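Phospholipase C-beta (PLC-beta) (Sepia officinalis, PDB 3QR0) is a multidomain phospholipase C of the beta class, uniting PH, EF-hand-like, TIM-barrel and C2 domains and holding a calcium ion in the barrel. Local coordinates at residues 230-235 with 297-302; 281-286 with 303-308; 436-441 with 463-468; 363-368 with 410-415; 637-642 with 677-682. All coordinates share one frame; numbering follows the deposited sequence.

Contact 1: residues 230-235 with 297-302; sequences EIEGIF and LTKEGL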
# COMPACT_ATOMS: atom_id res chain seq x y z
N GLU A 230 -23.11 -3.44 -20.09
CA GLU A 230 -23.13 -2.00 -19.87
C GLU A 230 -22.57 -1.17 -21.03
O GLU A 230 -22.91 0.00 -21.18
CB GLU A 230 -22.36 -1.64 -18.58
CG GLU A 230 -20.84 -1.93 -18.61
CD GLU A 230 -20.46 -3.32 -18.11
OE1 GLU A 230 -21.29 -4.25 -18.24
OE2 GLU A 230 -19.34 -3.49 -17.59
N ILE A 231 -21.69 -1.77 -21.83
CA ILE A 231 -20.95 -1.02 -22.84
C ILE A 231 -21.87 -0.51 -23.95
O ILE A 231 -21.62 0.56 -24.50
CB ILE A 231 -19.78 -1.85 -23.43
CG1 ILE A 231 -18.78 -2.23 -22.34
CG2 ILE A 231 -19.06 -1.08 -24.52
CD1 ILE A 231 -18.10 -1.04 -21.66
N GLU A 232 -22.93 -1.25 -24.25
CA GLU A 232 -23.89 -0.86 -25.28
C GLU A 232 -24.55 0.49 -24.96
O GLU A 232 -24.53 1.41 -25.78
CB GLU A 232 -24.97 -1.94 -25.46
CG GLU A 232 -25.96 -1.69 -26.60
CD GLU A 232 -25.29 -1.69 -27.97
OE1 GLU A 232 -24.55 -2.66 -28.28
OE2 GLU A 232 -25.52 -0.74 -28.75
N GLY A 233 -25.13 0.59 -23.77
CA GLY A 233 -25.73 1.84 -23.31
C GLY A 233 -24.72 2.98 -23.22
O GLY A 233 -25.03 4.11 -23.57
N ILE A 234 -23.51 2.67 -22.76
CA ILE A 234 -22.45 3.69 -22.65
C ILE A 234 -22.00 4.16 -24.04
O ILE A 234 -21.79 5.35 -24.26
CB ILE A 234 -21.25 3.17 -21.84
CG1 ILE A 234 -21.65 2.99 -20.37
CG2 ILE A 234 -20.07 4.12 -21.95
CD1 ILE A 234 -20.64 2.20 -19.55
N PHE A 235 -21.86 3.22 -24.97
CA PHE A 235 -21.52 3.55 -26.35
C PHE A 235 -22.58 4.45 -26.99
O PHE A 235 -22.25 5.44 -27.64
CB PHE A 235 -21.35 2.26 -27.17
CG PHE A 235 -20.85 2.50 -28.56
CD1 PHE A 235 -19.53 2.87 -28.78
CD2 PHE A 235 -21.70 2.35 -29.65
CE1 PHE A 235 -19.06 3.09 -30.06
CE2 PHE A 235 -21.23 2.57 -30.93
CZ PHE A 235 -19.91 2.94 -31.14
N LEU A 297 -14.39 5.35 -33.61
CA LEU A 297 -14.17 4.39 -32.55
C LEU A 297 -15.42 3.53 -32.35
O LEU A 297 -16.51 4.05 -32.13
CB LEU A 297 -13.82 5.12 -31.25
CG LEU A 297 -13.43 4.27 -30.03
CD1 LEU A 297 -12.15 3.48 -30.30
CD2 LEU A 297 -13.27 5.15 -28.79
N THR A 298 -15.24 2.22 -32.44
CA THR A 298 -16.32 1.24 -32.30
C THR A 298 -16.54 0.88 -30.83
O THR A 298 -15.76 1.27 -29.95
CB THR A 298 -16.01 -0.05 -33.09
OG1 THR A 298 -14.80 -0.64 -32.59
CG2 THR A 298 -15.84 0.24 -34.58
N LYS A 299 -17.61 0.13 -30.57
CA LYS A 299 -17.94 -0.35 -29.22
C LYS A 299 -16.78 -1.14 -28.60
O LYS A 299 -16.44 -0.96 -27.43
CB LYS A 299 -19.19 -1.23 -29.30
CG LYS A 299 -19.74 -1.70 -27.97
CD LYS A 299 -21.11 -2.35 -28.15
CE LYS A 299 -21.03 -3.63 -28.99
NZ LYS A 299 -22.32 -4.37 -29.00
N GLU A 300 -16.16 -2.00 -29.40
CA GLU A 300 -15.05 -2.83 -28.93
C GLU A 300 -13.78 -1.99 -28.74
O GLU A 300 -12.99 -2.25 -27.83
CB GLU A 300 -14.78 -3.97 -29.92
CG GLU A 300 -15.88 -5.05 -29.97
CD GLU A 300 -17.13 -4.64 -30.75
OE1 GLU A 300 -17.09 -3.69 -31.57
OE2 GLU A 300 -18.18 -5.29 -30.54
N GLY A 301 -13.60 -0.98 -29.60
CA GLY A 301 -12.53 -0.00 -29.44
C GLY A 301 -12.66 0.82 -28.16
O GLY A 301 -11.66 1.11 -27.50
N LEU A 302 -13.90 1.18 -27.82
CA LEU A 302 -14.17 1.91 -26.57
C LEU A 302 -13.82 1.09 -25.34
O LEU A 302 -13.17 1.58 -24.42
CB LEU A 302 -15.65 2.33 -26.49
CG LEU A 302 -16.08 3.08 -25.22
CD1 LEU A 302 -15.30 4.39 -25.07
CD2 LEU A 302 -17.57 3.35 -25.24
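Thr-298 OG1 is gripped twice: Gly-301 N donates to it over 3.2 Å, and Glu-284 OE2, on helix 273-288, is its second hydrogen-bond partner. Thr-298 thereby N-caps helix 299-307 and gives an amide of the first turn a side-chain acceptor. Helix 230-238 meets this helix start mainly through Phe-235, whose CG lies anti to the backbone N (chi1 -174°) so that the ring is laid against residues 297-299. Over one face stands Lys-299, its CB 4.2 Å from the centroid of the Phe-235 ring and 12° off the normal, a CH-pi contact in which the two side chains cross at about a right angle. The rim is met in the ring plane by Leu-297 O, 3.4 Å from Phe-235 CE1. Leu-302 CD2 also lies at the edge, 4.1 Å from Phe-235 CD1. Beyond the ring the lysine chain crosses Ile-231 obliquely, Lys-299 CG coming 3.6 Å from Ile-231 CG2, and then bends at chi3 (64°). There Lys-299 NZ makes a salt bridge to Glu-232 OE1 at 2.9 Å, met nearly along the C-O axis. The Glu-232 chain sets out away from helix 299-307 and is folded back by its bend at chi2. Ile-245 touches Phe-235, Leu-297 and Leu-302, and its backbone bonds to Leu-297, as in the short strand pairing that couples two EF-hands. The contact thus buries Ile-231, Ile-234 and Leu-302 and sets an ion pair at its exposed margin, where solvent probably weakens the attraction.

Contact 2: residues 281-286 with 303-308; sequences NDYESA and LYFLMC
The Tyr-283 ring reaches from helix 273-288 to helix 299-307 and meets three side chains at three different attitudes. Against Tyr-304 it lies rim to rim, the planes at 43° and the side chains crossing at about a right angle, with Tyr-283 CD1 3.5 Å from Tyr-304 CD2. Phe-305 instead runs alongside, pointing the same way: its CB sits over one face of the Tyr-283 ring, 4.1 Å from the centroid. Tyr-283 OH lies at the edge of the phenylalanine ring, in plane, 3.4 Å from Phe-305 CD1. Cys-308 SG approaches the tyrosine obliquely, 3.9 Å from Tyr-283 CE1, a sulfur-aromatic contact. The two helices flank one loop of the EF-hand-like domain, and the axes of their short segments approach to 9.8 Å at an angle of 115°, the steep crossing of an EF-hand helix-loop-helix unit. One turn on from Tyr-283, Ala-286 CB covers a face of the Tyr-304 ring at 4.2 Å from its centroid. The aromatic cluster continues through Phe-219, edge-to-face with Tyr-304, and Phe-250, edge-to-face with Phe-305. Within helix 273-288, Asn-281 O accepts from both Ser-285 N and Ser-285 OG, the hydroxyl coming from above the carbonyl plane at 2.6 Å.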
# COMPACT_ATOMS: atom_id res chain seq x y z
N ASN A 281 -7.06 5.36 -33.86
CA ASN A 281 -6.33 4.45 -34.75
C ASN A 281 -5.63 3.33 -33.98
O ASN A 281 -5.62 2.19 -34.42
CB ASN A 281 -5.30 5.20 -35.61
CG ASN A 281 -4.53 4.26 -36.53
OD1 ASN A 281 -5.11 3.69 -37.46
ND2 ASN A 281 -3.24 4.09 -36.27
N ASP A 282 -5.03 3.67 -32.84
CA ASP A 282 -4.38 2.68 -31.98
C ASP A 282 -5.37 1.60 -31.55
O ASP A 282 -5.09 0.42 -31.69
CB ASP A 282 -3.78 3.32 -30.72
CG ASP A 282 -2.52 4.12 -31.00
OD1 ASP A 282 -1.82 3.82 -32.00
OD2 ASP A 282 -2.21 5.04 -30.21
N TYR A 283 -6.52 2.02 -31.02
CA TYR A 283 -7.47 1.08 -30.43
C TYR A 283 -8.18 0.29 -31.52
O TYR A 283 -8.37 -0.93 -31.39
CB TYR A 283 -8.48 1.80 -29.53
CG TYR A 283 -7.85 2.77 -28.53
CD1 TYR A 283 -6.68 2.45 -27.85
CD2 TYR A 283 -8.43 4.01 -28.27
CE1 TYR A 283 -6.11 3.33 -26.94
CE2 TYR A 283 -7.86 4.90 -27.36
CZ TYR A 283 -6.70 4.55 -26.69
OH TYR A 283 -6.13 5.42 -25.79
N GLU A 284 -8.57 0.97 -32.60
CA GLU A 284 -9.23 0.32 -33.72
C GLU A 284 -8.30 -0.62 -34.49
O GLU A 284 -8.76 -1.64 -35.00
CB GLU A 284 -9.82 1.36 -34.67
CG GLU A 284 -11.07 2.01 -34.13
CD GLU A 284 -12.20 1.00 -33.93
OE1 GLU A 284 -12.44 0.18 -34.85
OE2 GLU A 284 -12.83 1.03 -32.85
N SER A 285 -7.02 -0.30 -34.55
CA SER A 285 -6.01 -1.22 -35.10
C SER A 285 -6.00 -2.54 -34.33
O SER A 285 -6.03 -3.62 -34.92
CB SER A 285 -4.62 -0.59 -35.07
OG SER A 285 -4.53 0.49 -35.98
N ALA A 286 -5.95 -2.43 -33.00
CA ALA A 286 -5.94 -3.59 -32.11
C ALA A 286 -7.21 -4.45 -32.20
O ALA A 286 -7.13 -5.67 -32.15
CB ALA A 286 -5.72 -3.15 -30.66
N LEU A 303 -14.27 -0.16 -25.33
CA LEU A 303 -13.97 -1.07 -24.21
C LEU A 303 -12.46 -1.25 -24.06
O LEU A 303 -11.94 -1.27 -22.95
CB LEU A 303 -14.65 -2.43 -24.41
CG LEU A 303 -14.49 -3.47 -23.30
CD1 LEU A 303 -14.70 -2.85 -21.91
CD2 LEU A 303 -15.46 -4.62 -23.52
N TYR A 304 -11.76 -1.37 -25.19
CA TYR A 304 -10.30 -1.48 -25.18
C TYR A 304 -9.68 -0.25 -24.49
O TYR A 304 -8.86 -0.38 -23.59
CB TYR A 304 -9.77 -1.63 -26.61
CG TYR A 304 -8.27 -1.87 -26.71
CD1 TYR A 304 -7.77 -3.16 -26.86
CD2 TYR A 304 -7.37 -0.81 -26.68
CE1 TYR A 304 -6.39 -3.39 -26.96
CE2 TYR A 304 -6.00 -1.03 -26.78
CZ TYR A 304 -5.52 -2.32 -26.92
OH TYR A 304 -4.16 -2.52 -27.02
N PHE A 305 -10.09 0.94 -24.92
CA PHE A 305 -9.62 2.18 -24.28
C PHE A 305 -9.88 2.18 -22.78
O PHE A 305 -9.01 2.52 -21.99
CB PHE A 305 -10.29 3.42 -24.87
CG PHE A 305 -10.18 4.63 -23.97
CD1 PHE A 305 -8.98 5.31 -23.86
CD2 PHE A 305 -11.26 5.05 -23.20
CE1 PHE A 305 -8.86 6.40 -23.02
CE2 PHE A 305 -11.14 6.14 -22.36
CZ PHE A 305 -9.94 6.81 -22.26
N LEU A 306 -11.11 1.83 -22.40
CA LEU A 306 -11.54 1.93 -21.01
C LEU A 306 -10.69 1.06 -20.10
O LEU A 306 -10.53 1.37 -18.92
CB LEU A 306 -13.01 1.56 -20.86
CG LEU A 306 -14.04 2.55 -21.43
CD1 LEU A 306 -15.41 1.90 -21.43
CD2 LEU A 306 -14.05 3.85 -20.64
N MET A 307 -10.13 -0.01 -20.67
CA MET A 307 -9.31 -0.96 -19.93
C MET A 307 -7.81 -0.69 -20.06
O MET A 307 -7.04 -1.32 -19.36
CB MET A 307 -9.55 -2.37 -20.46
CG MET A 307 -10.93 -2.93 -20.23
SD MET A 307 -11.20 -4.41 -21.22
CE MET A 307 -10.02 -5.55 -20.50
N CYS A 308 -7.40 0.21 -20.95
CA CYS A 308 -5.97 0.39 -21.25
C CYS A 308 -5.32 1.42 -20.34
O CYS A 308 -6.00 2.08 -19.56
CB CYS A 308 -5.76 0.74 -22.73
SG CYS A 308 -6.01 2.47 -23.17

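Contact 3: residues 436-441 with 463-468; sequences FGELLL and RKKILI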
# COMPACT_ATOMS: atom_id res chain seq x y z
N PHE A 436 24.03 0.34 12.24
CA PHE A 436 23.62 1.41 11.33
C PHE A 436 24.77 2.16 10.68
O PHE A 436 24.62 2.66 9.56
CB PHE A 436 22.72 2.44 12.04
CG PHE A 436 21.48 1.86 12.66
CD1 PHE A 436 20.77 0.84 12.03
CD2 PHE A 436 21.00 2.35 13.87
CE1 PHE A 436 19.62 0.32 12.60
CE2 PHE A 436 19.84 1.83 14.44
CZ PHE A 436 19.16 0.82 13.81
N GLY A 437 25.90 2.27 11.38
CA GLY A 437 27.05 3.04 10.90
C GLY A 437 26.68 4.45 10.46
O GLY A 437 26.09 5.22 11.24
N GLU A 438 27.00 4.78 9.21
CA GLU A 438 26.76 6.11 8.63
C GLU A 438 25.28 6.50 8.58
O GLU A 438 24.96 7.69 8.58
CB GLU A 438 27.33 6.16 7.21
CG GLU A 438 27.45 7.57 6.65
CD GLU A 438 28.01 7.58 5.24
OE1 GLU A 438 27.48 6.85 4.38
OE2 GLU A 438 28.97 8.33 5.01
N LEU A 439 24.39 5.51 8.51
CA LEU A 439 22.94 5.77 8.47
C LEU A 439 22.43 6.49 9.72
O LEU A 439 21.42 7.20 9.66
CB LEU A 439 22.16 4.45 8.31
CG LEU A 439 22.52 3.55 7.12
CD1 LEU A 439 21.70 2.26 7.19
CD2 LEU A 439 22.29 4.28 5.80
N LEU A 440 23.10 6.29 10.85
CA LEU A 440 22.65 6.86 12.11
C LEU A 440 22.90 8.36 12.16
O LEU A 440 24.04 8.81 12.00
CB LEU A 440 23.36 6.17 13.27
CG LEU A 440 22.89 6.52 14.68
CD1 LEU A 440 21.41 6.21 14.86
CD2 LEU A 440 23.74 5.76 15.70
N LEU A 441 21.84 9.14 12.39
CA LEU A 441 21.98 10.58 12.58
C LEU A 441 22.24 10.85 14.06
O LEU A 441 21.31 11.04 14.84
CB LEU A 441 20.73 11.33 12.11
CG LEU A 441 20.91 12.86 12.05
CD1 LEU A 441 21.80 13.26 10.88
CD2 LEU A 441 19.57 13.57 11.98
N ARG A 463 17.74 12.18 3.89
CA ARG A 463 17.65 10.94 3.12
C ARG A 463 18.70 9.95 3.60
O ARG A 463 19.83 10.33 3.90
CB ARG A 463 17.83 11.20 1.63
CG ARG A 463 16.63 11.81 0.94
CD ARG A 463 16.97 12.15 -0.49
NE ARG A 463 18.02 13.17 -0.53
CZ ARG A 463 18.83 13.40 -1.56
NH1 ARG A 463 18.74 12.68 -2.67
NH2 ARG A 463 19.75 14.34 -1.46
N LYS A 464 18.30 8.68 3.68
CA LYS A 464 19.18 7.59 4.11
C LYS A 464 19.70 7.79 5.54
O LYS A 464 20.81 7.37 5.85
CB LYS A 464 20.35 7.42 3.13
CG LYS A 464 19.92 7.15 1.68
CD LYS A 464 20.00 5.69 1.33
CE LYS A 464 21.44 5.25 1.07
NZ LYS A 464 21.62 3.80 1.34
N LYS A 465 18.91 8.42 6.39
CA LYS A 465 19.27 8.60 7.80
C LYS A 465 18.22 7.98 8.73
O LYS A 465 17.02 8.01 8.44
CB LYS A 465 19.45 10.08 8.14
CG LYS A 465 20.56 10.78 7.36
CD LYS A 465 21.94 10.26 7.74
CE LYS A 465 23.03 10.87 6.89
NZ LYS A 465 24.30 10.14 7.09
N ILE A 466 18.71 7.40 9.82
CA ILE A 466 17.88 6.81 10.86
C ILE A 466 17.97 7.71 12.08
O ILE A 466 19.08 8.01 12.56
CB ILE A 466 18.38 5.39 11.23
CG1 ILE A 466 18.14 4.43 10.06
CG2 ILE A 466 17.67 4.88 12.50
CD1 ILE A 466 18.98 3.17 10.11
N LEU A 467 16.82 8.19 12.55
CA LEU A 467 16.75 9.05 13.72
C LEU A 467 16.25 8.26 14.92
O LEU A 467 15.38 7.40 14.79
CB LEU A 467 15.83 10.25 13.47
CG LEU A 467 16.43 11.33 12.57
CD1 LEU A 467 16.23 10.95 11.11
CD2 LEU A 467 15.80 12.69 12.86
N ILE A 468 16.82 8.56 16.08
CA ILE A 468 16.47 7.89 17.32
C ILE A 468 15.60 8.78 18.17
O ILE A 468 16.00 9.89 18.53
CB ILE A 468 17.72 7.52 18.16
CG1 ILE A 468 18.72 6.72 17.34
CG2 ILE A 468 17.29 6.73 19.40
CD1 ILE A 468 18.17 5.44 16.76
O HOH W 1 24.57 10.34 9.82
O HOH W 2 18.81 10.64 16.04
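CG1 of Ile-466 stands beside its backbone N (chi1 -68°) and its chi2 is near anti, which carries CD1 out to the Phe-436 ring. Phe-436 turns its CG the same way about its own CA, and Ile-466 CD1 ends over one ring face, 3.9 Å from the centroid, the two side chains crossing at about a right angle. Lys-465 is bent at chi2 (-68°), and this folds its chain back along the Leu-439 carbonyl until Lys-465 NZ donates to Glu-438 O at 2.9 Å from above the carbonyl plane. The same ammonium donates to a water that in turn donates to Leu-440 O, so one lysine ties down two carbonyls of the turn. Both segments belong to the TIM-barrel X domain: chain leaving strand 412-418 passes through helix 422-436 and, by way of this turn and a long loop, reaches the parallel neighbour 466-469, a beta-alpha-beta crossover. The turn pairs with the strand at a single bridge, Leu-440 with Ile-466. Ile-466 N donates to Leu-439 O at 2.7 Å, from above the carbonyl plane, while Leu-441 N gives Ile-466 O an almost straight bond of 3.0 Å (176°), in plane. Leucines pack on either side of this link: Leu-440 CD1 meets Ile-468 CG1 at 3.7 Å, and Leu-441 lies alongside Leu-467, with Leu-441 CD2 3.9 Å from Leu-467 CG. Ile-468 N donates to a second water, 2.8 Å from Leu-441 O, a carbonyl also held by Asn-519.

Contact 4: residues 363-368 with 410-415; sequences GCRCLE and YPVILS. With CA (calcium ion), chain B.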
# COMPACT_ATOMS: atom_id res chain seq x y z
N GLY A 363 7.29 0.60 3.00
CA GLY A 363 7.61 2.02 2.97
C GLY A 363 7.37 2.71 4.31
O GLY A 363 7.63 3.91 4.43
N CYS A 364 6.88 1.98 5.30
CA CYS A 364 6.76 2.51 6.66
C CYS A 364 8.09 3.13 7.10
O CYS A 364 9.15 2.55 6.86
CB CYS A 364 6.37 1.41 7.64
SG CYS A 364 5.93 2.02 9.27
N ARG A 365 8.03 4.31 7.73
CA ARG A 365 9.24 5.06 8.12
C ARG A 365 9.47 5.14 9.63
O ARG A 365 10.59 5.45 10.06
CB ARG A 365 9.19 6.49 7.55
CG ARG A 365 9.11 6.58 6.03
CD ARG A 365 10.41 6.14 5.34
NE ARG A 365 10.42 4.71 5.12
CZ ARG A 365 11.49 3.97 4.82
NH1 ARG A 365 12.69 4.52 4.68
NH2 ARG A 365 11.34 2.67 4.66
N CYS A 366 8.45 4.90 10.43
CA CYS A 366 8.56 5.06 11.87
C CYS A 366 8.19 3.76 12.56
O CYS A 366 7.08 3.25 12.37
CB CYS A 366 7.69 6.21 12.37
SG CYS A 366 7.83 6.56 14.17
N LEU A 367 9.12 3.25 13.36
CA LEU A 367 9.00 1.94 13.98
C LEU A 367 9.12 2.08 15.48
O LEU A 367 9.64 3.09 15.98
CB LEU A 367 10.11 1.01 13.49
CG LEU A 367 10.46 1.02 12.01
CD1 LEU A 367 11.71 0.18 11.78
CD2 LEU A 367 9.30 0.52 11.17
N GLU A 368 8.67 1.06 16.20
CA GLU A 368 8.79 1.04 17.65
C GLU A 368 9.59 -0.16 18.14
O GLU A 368 9.41 -1.28 17.65
CB GLU A 368 7.40 1.05 18.28
CG GLU A 368 7.42 1.19 19.80
CD GLU A 368 6.05 1.45 20.37
OE1 GLU A 368 5.07 1.44 19.59
OE2 GLU A 368 5.93 1.66 21.60
N TYR A 410 13.87 7.96 2.09
CA TYR A 410 13.54 9.02 3.05
C TYR A 410 13.64 8.55 4.51
O TYR A 410 13.57 7.36 4.78
CB TYR A 410 12.20 9.67 2.65
CG TYR A 410 12.43 10.52 1.41
CD1 TYR A 410 12.87 11.83 1.52
CD2 TYR A 410 12.31 9.97 0.13
CE1 TYR A 410 13.15 12.60 0.40
CE2 TYR A 410 12.58 10.74 -1.00
CZ TYR A 410 13.00 12.06 -0.86
OH TYR A 410 13.28 12.84 -1.96
N PRO A 411 13.86 9.48 5.46
CA PRO A 411 14.37 9.08 6.77
C PRO A 411 13.46 8.17 7.60
O PRO A 411 12.23 8.20 7.48
CB PRO A 411 14.60 10.42 7.50
CG PRO A 411 13.85 11.44 6.74
CD PRO A 411 13.75 10.95 5.33
N VAL A 412 14.10 7.36 8.44
CA VAL A 412 13.41 6.45 9.33
C VAL A 412 13.54 6.98 10.74
O VAL A 412 14.57 7.52 11.12
CB VAL A 412 14.00 5.02 9.21
CG1 VAL A 412 13.57 4.14 10.39
CG2 VAL A 412 13.58 4.40 7.88
N ILE A 413 12.46 6.86 11.51
CA ILE A 413 12.46 7.26 12.91
C ILE A 413 12.20 6.02 13.76
O ILE A 413 11.23 5.29 13.53
CB ILE A 413 11.38 8.33 13.19
CG1 ILE A 413 11.66 9.61 12.39
CG2 ILE A 413 11.34 8.66 14.69
CD1 ILE A 413 10.45 10.56 12.26
N LEU A 414 13.09 5.75 14.71
CA LEU A 414 12.92 4.62 15.61
C LEU A 414 12.45 5.12 16.97
O LEU A 414 13.16 5.86 17.65
CB LEU A 414 14.23 3.85 15.76
CG LEU A 414 14.87 3.35 14.47
CD1 LEU A 414 16.13 2.56 14.79
CD2 LEU A 414 13.90 2.51 13.65
N SER A 415 11.24 4.72 17.34
CA SER A 415 10.65 5.08 18.62
C SER A 415 11.07 4.04 19.66
O SER A 415 10.59 2.90 19.63
CB SER A 415 9.13 5.16 18.50
OG SER A 415 8.52 5.46 19.75
CA CA B . 5.39 -0.03 23.17
O HOH W 3 7.73 4.05 21.73
O HOH W 4 3.77 -1.05 24.71
O HOH W 5 3.20 1.03 23.03
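Strands 366-372 and 412-418 are parallel neighbours in the TIM barrel, their contact close-packed over most of its length and opened by water only at the calcium end, itself still buried. Ile-413 reaches both ways, its N donating to Arg-365 O and its O accepting from Leu-367 N; Ser-415 N completes the ladder with a 2.7 Å bond to Leu-367 O. Leu-367, touched by helix 354-361, lies alongside Leu-414, with Leu-367 CD1 3.7 Å from Leu-414 CD2. At the entry to the strands the buried guanidinium of Arg-365 is gripped from several directions. Its NH1 bonds to Tyr-410 O at 3.0 Å in the guanidinium plane and also to Ala-404 O, its NE bonds to Gly-363 O, and Val-412 CG2 covers one face 3.3 Å from NH1. Toward the calcium the side chains part: Glu-368 CG and Ser-415 OG are 4.4 Å apart, and a water joins Ser-415 OG to Glu-368 OE2. Lys-469 also bonds to that serine hydroxyl, and Arg-570 forms a salt bridge with Glu-368 OE1, probably helping to keep the carboxylate ionised. Asn-339, Asp-370, Glu-417 and two waters share the ion with Glu-368 OE2, 2.4 Å from the calcium.

Contact 5: residues 637-642 with 677-682; sequences DPFTES and GLPTDT
Two loops at an end of the C2 beta sandwich meet here: residues 637-642, on the way from helix 627-630 to strand 650-660, and residues 677-682, which leave strand 669-676. The first is shaped by a type I turn from Asp-637 to Thr-640, reinforced by an Asx turn in which Asp-637 OD1 takes the N-H of Phe-639 from above the carboxylate plane; an ST turn follows, Ser-642 N donating to Thr-640 OG1. In the second, Leu-678 O accepts from both Asp-681 N and Thr-682 OG1, bracing a short 3-10 turn. Direct contact is van der Waals packing, partly of carbons on carbonyl oxygens. Leu-678 CD2 touches Pro-638 CB at 4.1 Å and closes on Pro-638 O at 3.6 Å. Pro-679 CG lies obliquely against the ring at Phe-639 CD1, 4.1 Å away, and Ala-800 of helix 793-800 touches both residues. Helix 557-563 packs against Pro-638, so the junction also reaches helices beyond the sandwich. Thr-680 CG2, set in the crowded position between backbone N and carbonyl carbon, comes 3.4 Å from Thr-640 O. Polar links between the loops pass through water. One molecule donates to Pro-638 O and Thr-640 O and accepts from Thr-680 N, so bridging the two backbones. A second lies 2.7 Å from Thr-680 OG1 and donates to Glu-641 OE1 at 2.5 Å.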
# COMPACT_ATOMS: atom_id res chain seq x y z
N ASP A 637 -10.46 24.33 12.48
CA ASP A 637 -11.14 23.40 13.37
C ASP A 637 -11.55 22.17 12.55
O ASP A 637 -12.45 22.26 11.71
CB ASP A 637 -12.37 24.08 13.99
CG ASP A 637 -13.13 23.18 14.95
OD1 ASP A 637 -12.73 22.01 15.15
OD2 ASP A 637 -14.13 23.65 15.53
N PRO A 638 -10.87 21.03 12.77
CA PRO A 638 -11.21 19.81 12.02
C PRO A 638 -12.60 19.25 12.31
O PRO A 638 -13.04 18.35 11.60
CB PRO A 638 -10.13 18.81 12.45
CG PRO A 638 -9.60 19.34 13.71
CD PRO A 638 -9.67 20.82 13.60
N PHE A 639 -13.29 19.77 13.33
CA PHE A 639 -14.68 19.40 13.59
C PHE A 639 -15.69 20.30 12.88
O PHE A 639 -16.89 20.17 13.12
CB PHE A 639 -14.95 19.38 15.09
CG PHE A 639 -14.18 18.33 15.82
CD1 PHE A 639 -14.62 17.00 15.80
CD2 PHE A 639 -13.02 18.64 16.51
CE1 PHE A 639 -13.92 16.02 16.46
CE2 PHE A 639 -12.31 17.66 17.17
CZ PHE A 639 -12.76 16.35 17.15
N THR A 640 -15.21 21.20 12.03
CA THR A 640 -16.10 22.08 11.27
C THR A 640 -17.05 21.27 10.38
O THR A 640 -16.67 20.24 9.84
CB THR A 640 -15.31 23.08 10.39
OG1 THR A 640 -16.22 23.94 9.70
CG2 THR A 640 -14.45 22.35 9.36
N GLU A 641 -18.29 21.75 10.27
CA GLU A 641 -19.29 21.15 9.38
C GLU A 641 -19.61 22.08 8.20
O GLU A 641 -20.53 21.81 7.43
CB GLU A 641 -20.57 20.84 10.16
CG GLU A 641 -20.34 20.05 11.44
CD GLU A 641 -21.63 19.60 12.08
OE1 GLU A 641 -22.32 18.75 11.47
OE2 GLU A 641 -21.97 20.11 13.17
N SER A 642 -18.84 23.16 8.07
CA SER A 642 -19.06 24.14 7.02
C SER A 642 -17.81 24.26 6.16
O SER A 642 -16.73 23.79 6.53
CB SER A 642 -19.39 25.50 7.65
OG SER A 642 -18.34 25.92 8.51
N GLY A 677 -12.33 10.98 6.06
CA GLY A 677 -11.67 12.27 6.01
C GLY A 677 -11.98 13.00 7.29
O GLY A 677 -11.90 12.42 8.36
N LEU A 678 -12.36 14.27 7.19
CA LEU A 678 -12.89 14.98 8.35
C LEU A 678 -14.12 14.22 8.87
O LEU A 678 -14.79 13.53 8.10
CB LEU A 678 -13.29 16.42 8.00
CG LEU A 678 -12.16 17.42 7.71
CD1 LEU A 678 -12.75 18.82 7.61
CD2 LEU A 678 -11.07 17.38 8.77
N PRO A 679 -14.41 14.35 10.18
CA PRO A 679 -15.59 13.68 10.72
C PRO A 679 -16.86 13.98 9.92
O PRO A 679 -17.63 13.06 9.65
CB PRO A 679 -15.69 14.26 12.14
CG PRO A 679 -14.29 14.58 12.50
CD PRO A 679 -13.61 15.00 11.23
N THR A 680 -17.05 15.23 9.51
CA THR A 680 -18.22 15.63 8.73
C THR A 680 -18.27 15.00 7.33
O THR A 680 -19.33 14.93 6.71
CB THR A 680 -18.32 17.17 8.60
OG1 THR A 680 -19.64 17.55 8.20
CG2 THR A 680 -17.30 17.71 7.59
N ASP A 681 -17.12 14.54 6.83
CA ASP A 681 -17.03 13.90 5.51
C ASP A 681 -16.90 12.38 5.58
O ASP A 681 -16.80 11.72 4.54
CB ASP A 681 -15.82 14.45 4.75
CG ASP A 681 -15.94 15.93 4.42
OD1 ASP A 681 -17.08 16.42 4.30
OD2 ASP A 681 -14.89 16.60 4.28
N THR A 682 -16.88 11.82 6.78
CA THR A 682 -16.67 10.39 6.95
C THR A 682 -18.00 9.65 6.88
O THR A 682 -18.91 9.94 7.64
CB THR A 682 -15.91 10.10 8.25
OG1 THR A 682 -14.60 10.68 8.16
CG2 THR A 682 -15.79 8.61 8.49
O HOH W 6 -15.60 17.76 10.66
O HOH W 7 -21.26 16.85 10.25

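In the fold
The five contacts fall into two touching pairs and one lone site. Contacts 1 and 2 share helix 299-307 in the EF-hand-like domain, their centres 11 Å apart, and meet where Thr-298 OG1 lies 2.6 Å from Glu-284 OE2. Contacts 3 and 4 are also 11 Å apart between centres and adjoin in the barrel sheet: strand 412-418 lies between 366-372 and 466-469, with Leu-467 N 2.8 Å from Val-412 O. Contact 4 alone reaches the calcium, through Glu-368. The pairs lie on opposite sides of the chain's centre, contacts 2 and 4 about 26 Å apart at their nearest atoms. Contact 5, at the C2 end, remains about 21 Å from contact 4, nearest atoms again.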